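Local coordinates for 3-dehydroquinate dehydratase (Zymomonas mobilis subsp. mobilis, PDB 6SMF), which probably catalyses the trans-dehydration of 3-dehydroquinate to 3-dehydroshikimate through an enolate intermediate, the third step on the way to chorismate, at residues D65-A70 with K76-N81; L80-Y85 with V90-A95. All coordinates share one frame; numbering follows the deposited sequence.

Interaction 1: residues D65-A70 with K76-N81; sequences DWLQEA and KAVILN
With CG1 of Val-78 set anti to its backbone N (chi1 177°) and CG2 lying beside that N, the two methyls of this residue are spread over two residues one helical turn apart, Leu-67 and Ala-70. Leu-67 does not start out aimed at the strand; its chi1 of -74° places CG beside the backbone N, and the end of the side chain then comes nearer than its CB bond alone would suggest. CD2 of Leu-67 meets CG1 of Val-78 at 3.8 Å, the two side chains crossing at about a right angle. Ala-70, whose CB does point at the strand, puts that methyl 3.7 Å from CG2 of Val-78. The other branch of Leu-67 looks further along the strand, where its CD1 lies a looser 4.3 Å from CD2 of Leu-80.

These contacts hold helix 60-72 against the strand that follows it, in the beta-alpha-beta crossover from strand 51-56 to strand 77-81 of the flavodoxin-like fold of type II dehydroquinases. Strand 9-14 lies between those two strands in the parallel sheet. The axes of 65-70 and 77-81 run nearly antiparallel, at 161°, and approach to 9.4 Å. At Ala-70 and Val-78 the CA atoms are 7.4 Å apart, the backbones being nearest where the helical residue is small. No hydrogen bond spans the two segments, and about 160 Å² of surface is buried between them, so the contact is apolar packing. Leu-13 of strand 9-14 extends the apolar layer by touching both Val-78 and Leu-80. Away from the strand, Gln-68 is gripped by Asn-17, Asn-19 and Asn-58 of a neighbouring subunit, while Asp-65 binds Asn-58 and His-59 there.

Interaction 2: residues L80-Y85 with V90-A95; sequences LNAAAY and VAIYDA
The chain leaves strand 77-81 after Asn-81 and turns through Ala-82 to Tyr-85, whose CA comes to 8.1 Å from the CA of Ile-92 on the helix that follows. This is the strand-to-helix half of the beta-alpha-beta unit 77-81, 90-98, 103-107 in a flavodoxin-like fold. One helical side chain carries the whole contact: all three residue pairs include Ile-92, about 132 Å² is buried in total, and no hydrogen bond crosses.

Ile-92 works through two branches. Its chi1 of -76° puts CG1 beside the backbone N and CG2 beside the carbonyl carbon, and the branches consequently reach different parts of the opposing chain. CG2 meets CD2 of Leu-80 at 3.9 Å, the two side chains meeting at a slant near the end of the strand. CD1 reaches the turn instead, 4.0 Å from CB of Tyr-85 and, more loosely, 4.4 Å from CB of Ala-82. Tyr-85 touches through CB while its ring leads away from the helix, and its OH is hydrogen-bonded to O of Asn-58. Val-123 of helix 122-126 packs on both Ala-82 and Ile-92. Across a subunit boundary, Asp-94, a predicted substrate-binding residue, forms a salt bridge with Arg-118 of a neighbouring subunit.

The last strand residue, Asn-81, is also predicted to bind substrate; its ND2 is hydrogen-bonded to Tyr-139 OH and to a citrate that probably came from the crystallisation liquor. Its other amide atom, OD1, accepts from N of Ala-83 in an Asx turn, at 3.1 Å with an N-H...O angle of 152° and the donor tilted 26° from the carbonyl plane.

In the fold
Following the chain from the N terminus, strand 9-14, helix 34-48 and strand 51-56 precede helix 60-72, the first element used here, and interaction 1 closes the five-residue connection 71-75 by laying that helix on strand 77-81. The strand then runs straight into interaction 2, which closes the connection 86-89 by bringing helix 90-98 back to the strand's C-terminal end. The two loops follow one another, neither nested nor crossing; their segments share Leu-80 and Asn-81, of which Leu-80 touches both helices. The helices also meet directly: CD1 of Leu-67 is 3.8 Å from CB of Ala-95 and 4.2 Å from CG2 of Ile-92. Together the contacts tie two consecutive helices to a central strand, and both reach a second subunit of the dodecamer.

Interaction 1: residues D65-A70 with K76-N81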
ATOM      1  N   ASP A  65      18.530  -9.117  26.945  1.00 73.84           N
ATOM      2  CA  ASP A  65      19.255  -9.317  28.244  1.00 75.81           C
ATOM      3  C   ASP A  65      20.754  -9.076  28.008  1.00 72.80           C
ATOM      4  O   ASP A  65      21.358  -8.306  28.731  1.00 72.26           O
ATOM      5  CB  ASP A  65      19.062 -10.720  28.841  1.00 76.99           C
ATOM      6  CG  ASP A  65      17.630 -11.175  29.173  1.00 81.96           C
ATOM      7  OD1 ASP A  65      16.746 -10.293  29.477  1.00 80.59           O
ATOM      8  OD2 ASP A  65      17.443 -12.417  29.200  1.00 84.78           O
ATOM      9  N   TRP A  66      21.313  -9.671  26.954  1.00 74.65           N
ATOM     10  CA  TRP A  66      22.767  -9.625  26.627  1.00 75.03           C
ATOM     11  C   TRP A  66      23.162  -8.211  26.201  1.00 76.22           C
ATOM     12  O   TRP A  66      24.180  -7.725  26.672  1.00 77.79           O
ATOM     13  CB  TRP A  66      23.162 -10.693  25.593  1.00 74.11           C
ATOM     14  CG  TRP A  66      23.035 -12.075  26.146  1.00 78.03           C
ATOM     15  CD1 TRP A  66      23.093 -12.432  27.464  1.00 85.74           C
ATOM     16  CD2 TRP A  66      22.847 -13.295  25.421  1.00 79.81           C
ATOM     17  NE1 TRP A  66      22.908 -13.776  27.611  1.00 86.79           N
ATOM     18  CE2 TRP A  66      22.785 -14.337  26.376  1.00 82.52           C
ATOM     19  CE3 TRP A  66      22.727 -13.619  24.069  1.00 81.32           C
ATOM     20  CZ2 TRP A  66      22.613 -15.670  26.018  1.00 84.03           C
ATOM     21  CZ3 TRP A  66      22.577 -14.945  23.712  1.00 82.97           C
ATOM     22  CH2 TRP A  66      22.514 -15.951  24.674  1.00 81.40           C
ATOM     23  N   LEU A  67      22.352  -7.535  25.398  1.00 75.92           N
ATOM     24  CA  LEU A  67      22.643  -6.126  25.063  1.00 75.19           C
ATOM     25  C   LEU A  67      22.723  -5.329  26.353  1.00 75.72           C
ATOM     26  O   LEU A  67      23.670  -4.553  26.494  1.00 81.38           O
ATOM     27  CB  LEU A  67      21.565  -5.611  24.101  1.00 74.99           C
ATOM     28  CG  LEU A  67      21.707  -6.142  22.673  1.00 71.92           C
ATOM     29  CD1 LEU A  67      20.408  -5.952  21.898  1.00 71.51           C
ATOM     30  CD2 LEU A  67      22.892  -5.458  21.968  1.00 72.87           C
ATOM     31  N   GLN A  68      21.792  -5.548  27.279  1.00 77.21           N
ATOM     32  CA  GLN A  68      21.704  -4.736  28.521  1.00 82.33           C
ATOM     33  C   GLN A  68      22.897  -5.088  29.416  1.00 86.31           C
ATOM     34  O   GLN A  68      23.452  -4.189  30.085  1.00 90.43           O
ATOM     35  CB  GLN A  68      20.362  -4.982  29.233  1.00 84.59           C
ATOM     36  CG  GLN A  68      19.128  -4.607  28.411  1.00 77.73           C
ATOM     37  CD  GLN A  68      17.828  -4.831  29.146  1.00 76.44           C
ATOM     38  OE1 GLN A  68      17.807  -5.435  30.201  1.00 79.90           O
ATOM     39  NE2 GLN A  68      16.727  -4.343  28.598  1.00 74.41           N
ATOM     40  N   GLU A  69      23.239  -6.374  29.448  1.00 87.12           N
ATOM     41  CA  GLU A  69      24.371  -6.922  30.238  1.00 89.30           C
ATOM     42  C   GLU A  69      25.677  -6.315  29.709  1.00 88.43           C
ATOM     43  O   GLU A  69      26.573  -6.003  30.540  1.00 88.57           O
ATOM     44  CB  GLU A  69      24.379  -8.449  30.158  1.00 92.19           C
ATOM     45  CG  GLU A  69      25.514  -9.129  30.931  1.00 95.70           C
ATOM     46  CD  GLU A  69      25.589 -10.639  30.760  1.00 96.59           C
ATOM     47  OE1 GLU A  69      24.554 -11.258  30.329  1.00 94.64           O
ATOM     48  OE2 GLU A  69      26.667 -11.193  31.077  1.00 98.72           O
ATOM     49  N   ALA A  70      25.802  -6.132  28.396  1.00 82.28           N
ATOM     50  CA  ALA A  70      27.009  -5.503  27.827  1.00 84.00           C
ATOM     51  C   ALA A  70      27.110  -4.069  28.346  1.00 87.02           C
ATOM     52  O   ALA A  70      28.223  -3.656  28.683  1.00 88.05           O
ATOM     53  CB  ALA A  70      27.020  -5.529  26.337  1.00 81.13           C
ATOM     54  N   LYS A  76      33.114  -2.656  25.407  1.00 89.63           N
ATOM     55  CA  LYS A  76      33.610  -1.653  24.434  1.00 93.74           C
ATOM     56  C   LYS A  76      32.674  -1.603  23.222  1.00 89.62           C
ATOM     57  O   LYS A  76      32.542  -0.506  22.637  1.00 87.88           O
ATOM     58  CB  LYS A  76      35.005  -2.003  23.929  1.00 96.07           C
ATOM     59  CG  LYS A  76      35.586  -0.909  23.052  1.00 98.13           C
ATOM     60  CD  LYS A  76      36.960  -1.172  22.570  1.00102.33           C
ATOM     61  CE  LYS A  76      37.868   0.050  22.621  1.00113.10           C
ATOM     62  NZ  LYS A  76      37.612   0.942  21.472  1.00113.24           N
ATOM     63  N   ALA A  77      32.119  -2.760  22.842  1.00 85.86           N
ATOM     64  CA  ALA A  77      31.259  -2.928  21.635  1.00 82.43           C
ATOM     65  C   ALA A  77      30.424  -4.213  21.702  1.00 79.01           C
ATOM     66  O   ALA A  77      30.725  -5.101  22.528  1.00 78.34           O
ATOM     67  CB  ALA A  77      32.112  -2.925  20.397  1.00 80.33           C
ATOM     68  N   VAL A  78      29.352  -4.266  20.911  1.00 79.37           N
ATOM     69  CA  VAL A  78      28.563  -5.502  20.627  1.00 75.49           C
ATOM     70  C   VAL A  78      28.559  -5.722  19.117  1.00 73.45           C
ATOM     71  O   VAL A  78      28.276  -4.792  18.345  1.00 73.31           O
ATOM     72  CB  VAL A  78      27.124  -5.439  21.147  1.00 77.59           C
ATOM     73  CG1 VAL A  78      26.336  -6.687  20.780  1.00 78.97           C
ATOM     74  CG2 VAL A  78      27.097  -5.219  22.643  1.00 83.67           C
ATOM     75  N   ILE A  79      28.906  -6.930  18.722  1.00 73.28           N
ATOM     76  CA  ILE A  79      28.726  -7.407  17.336  1.00 70.52           C
ATOM     77  C   ILE A  79      27.476  -8.268  17.412  1.00 71.38           C
ATOM     78  O   ILE A  79      27.461  -9.177  18.254  1.00 71.14           O
ATOM     79  CB  ILE A  79      29.967  -8.173  16.880  1.00 73.53           C
ATOM     80  CG1 ILE A  79      31.205  -7.267  16.790  1.00 77.33           C
ATOM     81  CG2 ILE A  79      29.683  -8.893  15.587  1.00 73.22           C
ATOM     82  CD1 ILE A  79      32.555  -8.031  16.718  1.00 80.21           C
ATOM     83  N   LEU A  80      26.443  -7.918  16.646  1.00 69.50           N
ATOM     84  CA  LEU A  80      25.102  -8.535  16.773  1.00 67.19           C
ATOM     85  C   LEU A  80      24.657  -9.062  15.416  1.00 64.15           C
ATOM     86  O   LEU A  80      24.579  -8.283  14.470  1.00 60.18           O
ATOM     87  CB  LEU A  80      24.103  -7.498  17.296  1.00 65.61           C
ATOM     88  CG  LEU A  80      22.667  -7.994  17.396  1.00 62.36           C
ATOM     89  CD1 LEU A  80      22.580  -9.225  18.309  1.00 64.09           C
ATOM     90  CD2 LEU A  80      21.760  -6.861  17.878  1.00 65.83           C
ATOM     91  N   ASN A  81      24.434 -10.366  15.352  1.00 67.44           N
ATOM     92  CA  ASN A  81      23.736 -11.060  14.251  1.00 64.00           C
ATOM     93  C   ASN A  81      22.431 -11.591  14.845  1.00 64.39           C
ATOM     94  O   ASN A  81      22.441 -12.668  15.422  1.00 69.83           O
ATOM     95  CB  ASN A  81      24.630 -12.146  13.652  1.00 65.42           C
ATOM     96  CG  ASN A  81      23.978 -12.704  12.423  1.00 65.43           C
ATOM     97  OD1 ASN A  81      22.789 -12.483  12.258  1.00 65.53           O
ATOM     98  ND2 ASN A  81      24.723 -13.407  11.581  1.00 64.88           N
TER

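Interaction 2: residues L80-Y85 with V90-A95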
ATOM      1  N   LEU A  80      26.443  -7.918  16.646  1.00 69.50           N
ATOM      2  CA  LEU A  80      25.102  -8.535  16.773  1.00 67.19           C
ATOM      3  C   LEU A  80      24.657  -9.062  15.416  1.00 64.15           C
ATOM      4  O   LEU A  80      24.579  -8.283  14.470  1.00 60.18           O
ATOM      5  CB  LEU A  80      24.103  -7.498  17.296  1.00 65.61           C
ATOM      6  CG  LEU A  80      22.667  -7.994  17.396  1.00 62.36           C
ATOM      7  CD1 LEU A  80      22.580  -9.225  18.309  1.00 64.09           C
ATOM      8  CD2 LEU A  80      21.760  -6.861  17.878  1.00 65.83           C
ATOM      9  N   ASN A  81      24.434 -10.366  15.352  1.00 67.44           N
ATOM     10  CA  ASN A  81      23.736 -11.060  14.251  1.00 64.00           C
ATOM     11  C   ASN A  81      22.431 -11.591  14.845  1.00 64.39           C
ATOM     12  O   ASN A  81      22.441 -12.668  15.422  1.00 69.83           O
ATOM     13  CB  ASN A  81      24.630 -12.146  13.652  1.00 65.42           C
ATOM     14  CG  ASN A  81      23.978 -12.704  12.423  1.00 65.43           C
ATOM     15  OD1 ASN A  81      22.789 -12.483  12.258  1.00 65.53           O
ATOM     16  ND2 ASN A  81      24.723 -13.407  11.581  1.00 64.88           N
ATOM     17  N   ALA A  82      21.365 -10.805  14.806  1.00 62.99           N
ATOM     18  CA  ALA A  82      20.037 -11.155  15.359  1.00 60.79           C
ATOM     19  C   ALA A  82      19.324 -12.188  14.474  1.00 58.37           C
ATOM     20  O   ALA A  82      18.218 -12.568  14.806  1.00 59.06           O
ATOM     21  CB  ALA A  82      19.221  -9.896  15.501  1.00 59.82           C
ATOM     22  N   ALA A  83      19.935 -12.627  13.380  1.00 60.91           N
ATOM     23  CA  ALA A  83      19.327 -13.565  12.399  1.00 59.76           C
ATOM     24  C   ALA A  83      17.890 -13.103  12.075  1.00 61.30           C
ATOM     25  O   ALA A  83      17.735 -11.885  11.773  1.00 54.88           O
ATOM     26  CB  ALA A  83      19.382 -14.968  12.905  1.00 59.12           C
ATOM     27  N   ALA A  84      16.867 -13.973  12.147  1.00 58.61           N
ATOM     28  CA  ALA A  84      15.504 -13.599  11.690  1.00 57.93           C
ATOM     29  C   ALA A  84      14.939 -12.456  12.537  1.00 58.81           C
ATOM     30  O   ALA A  84      14.101 -11.768  12.033  1.00 56.21           O
ATOM     31  CB  ALA A  84      14.561 -14.764  11.722  1.00 58.31           C
ATOM     32  N   TYR A  85      15.372 -12.280  13.786  1.00 57.61           N
ATOM     33  CA  TYR A  85      14.781 -11.255  14.672  1.00 58.87           C
ATOM     34  C   TYR A  85      15.198  -9.873  14.149  1.00 57.64           C
ATOM     35  O   TYR A  85      14.552  -8.878  14.532  1.00 61.24           O
ATOM     36  CB  TYR A  85      15.164 -11.465  16.148  1.00 55.07           C
ATOM     37  CG  TYR A  85      14.544 -12.661  16.822  1.00 56.76           C
ATOM     38  CD1 TYR A  85      13.218 -12.993  16.627  1.00 54.99           C
ATOM     39  CD2 TYR A  85      15.282 -13.474  17.680  1.00 56.69           C
ATOM     40  CE1 TYR A  85      12.650 -14.088  17.259  1.00 54.67           C
ATOM     41  CE2 TYR A  85      14.729 -14.582  18.293  1.00 54.93           C
ATOM     42  CZ  TYR A  85      13.401 -14.888  18.090  1.00 55.51           C
ATOM     43  OH  TYR A  85      12.816 -15.973  18.680  1.00 59.86           O
ATOM     44  N   VAL A  90      11.337  -4.835  17.092  1.00 57.64           N
ATOM     45  CA  VAL A  90      11.295  -3.463  17.637  1.00 58.56           C
ATOM     46  C   VAL A  90      11.993  -3.467  18.996  1.00 60.60           C
ATOM     47  O   VAL A  90      12.694  -2.474  19.309  1.00 55.24           O
ATOM     48  CB  VAL A  90       9.863  -2.943  17.753  1.00 62.05           C
ATOM     49  CG1 VAL A  90       9.836  -1.565  18.384  1.00 64.46           C
ATOM     50  CG2 VAL A  90       9.184  -2.893  16.381  1.00 62.01           C
ATOM     51  N   ALA A  91      11.895  -4.560  19.750  1.00 57.94           N
ATOM     52  CA  ALA A  91      12.433  -4.579  21.127  1.00 60.63           C
ATOM     53  C   ALA A  91      13.961  -4.561  21.061  1.00 60.93           C
ATOM     54  O   ALA A  91      14.557  -3.862  21.940  1.00 61.16           O
ATOM     55  CB  ALA A  91      11.899  -5.769  21.881  1.00 64.65           C
ATOM     56  N   ILE A  92      14.574  -5.260  20.076  1.00 55.36           N
ATOM     57  CA  ILE A  92      16.055  -5.209  19.907  1.00 60.40           C
ATOM     58  C   ILE A  92      16.474  -3.815  19.432  1.00 64.38           C
ATOM     59  O   ILE A  92      17.514  -3.326  19.864  1.00 62.00           O
ATOM     60  CB  ILE A  92      16.559  -6.332  19.004  1.00 62.38           C
ATOM     61  CG1 ILE A  92      16.555  -7.653  19.774  1.00 67.26           C
ATOM     62  CG2 ILE A  92      17.945  -6.056  18.443  1.00 59.00           C
ATOM     63  CD1 ILE A  92      16.588  -8.853  18.846  1.00 67.93           C
ATOM     64  N   TYR A  93      15.659  -3.180  18.584  1.00 65.47           N
ATOM     65  CA  TYR A  93      15.928  -1.816  18.071  1.00 62.56           C
ATOM     66  C   TYR A  93      16.009  -0.888  19.292  1.00 67.17           C
ATOM     67  O   TYR A  93      16.944  -0.091  19.385  1.00 69.12           O
ATOM     68  CB  TYR A  93      14.873  -1.430  17.028  1.00 56.96           C
ATOM     69  CG  TYR A  93      14.715   0.046  16.792  1.00 55.12           C
ATOM     70  CD1 TYR A  93      15.441   0.715  15.832  1.00 56.45           C
ATOM     71  CD2 TYR A  93      13.813   0.779  17.537  1.00 56.19           C
ATOM     72  CE1 TYR A  93      15.294   2.087  15.626  1.00 60.52           C
ATOM     73  CE2 TYR A  93      13.648   2.130  17.345  1.00 58.35           C
ATOM     74  CZ  TYR A  93      14.380   2.802  16.394  1.00 60.56           C
ATOM     75  OH  TYR A  93      14.114   4.153  16.351  1.00 63.24           O
ATOM     76  N   ASP A  94      15.059  -1.012  20.217  1.00 64.20           N
ATOM     77  CA  ASP A  94      14.959  -0.119  21.401  1.00 62.93           C
ATOM     78  C   ASP A  94      16.131  -0.401  22.354  1.00 67.32           C
ATOM     79  O   ASP A  94      16.696   0.600  22.895  1.00 68.83           O
ATOM     80  CB  ASP A  94      13.607  -0.295  22.080  1.00 62.53           C
ATOM     81  CG  ASP A  94      12.560   0.630  21.520  1.00 64.90           C
ATOM     82  OD1 ASP A  94      12.945   1.657  20.898  1.00 65.48           O
ATOM     83  OD2 ASP A  94      11.384   0.385  21.789  1.00 69.63           O
ATOM     84  N   ALA A  95      16.486  -1.680  22.544  1.00 60.76           N
ATOM     85  CA  ALA A  95      17.640  -2.079  23.383  1.00 65.73           C
ATOM     86  C   ALA A  95      18.914  -1.396  22.876  1.00 63.35           C
ATOM     87  O   ALA A  95      19.562  -0.715  23.662  1.00 72.31           O
ATOM     88  CB  ALA A  95      17.793  -3.571  23.401  1.00 65.55           C
TER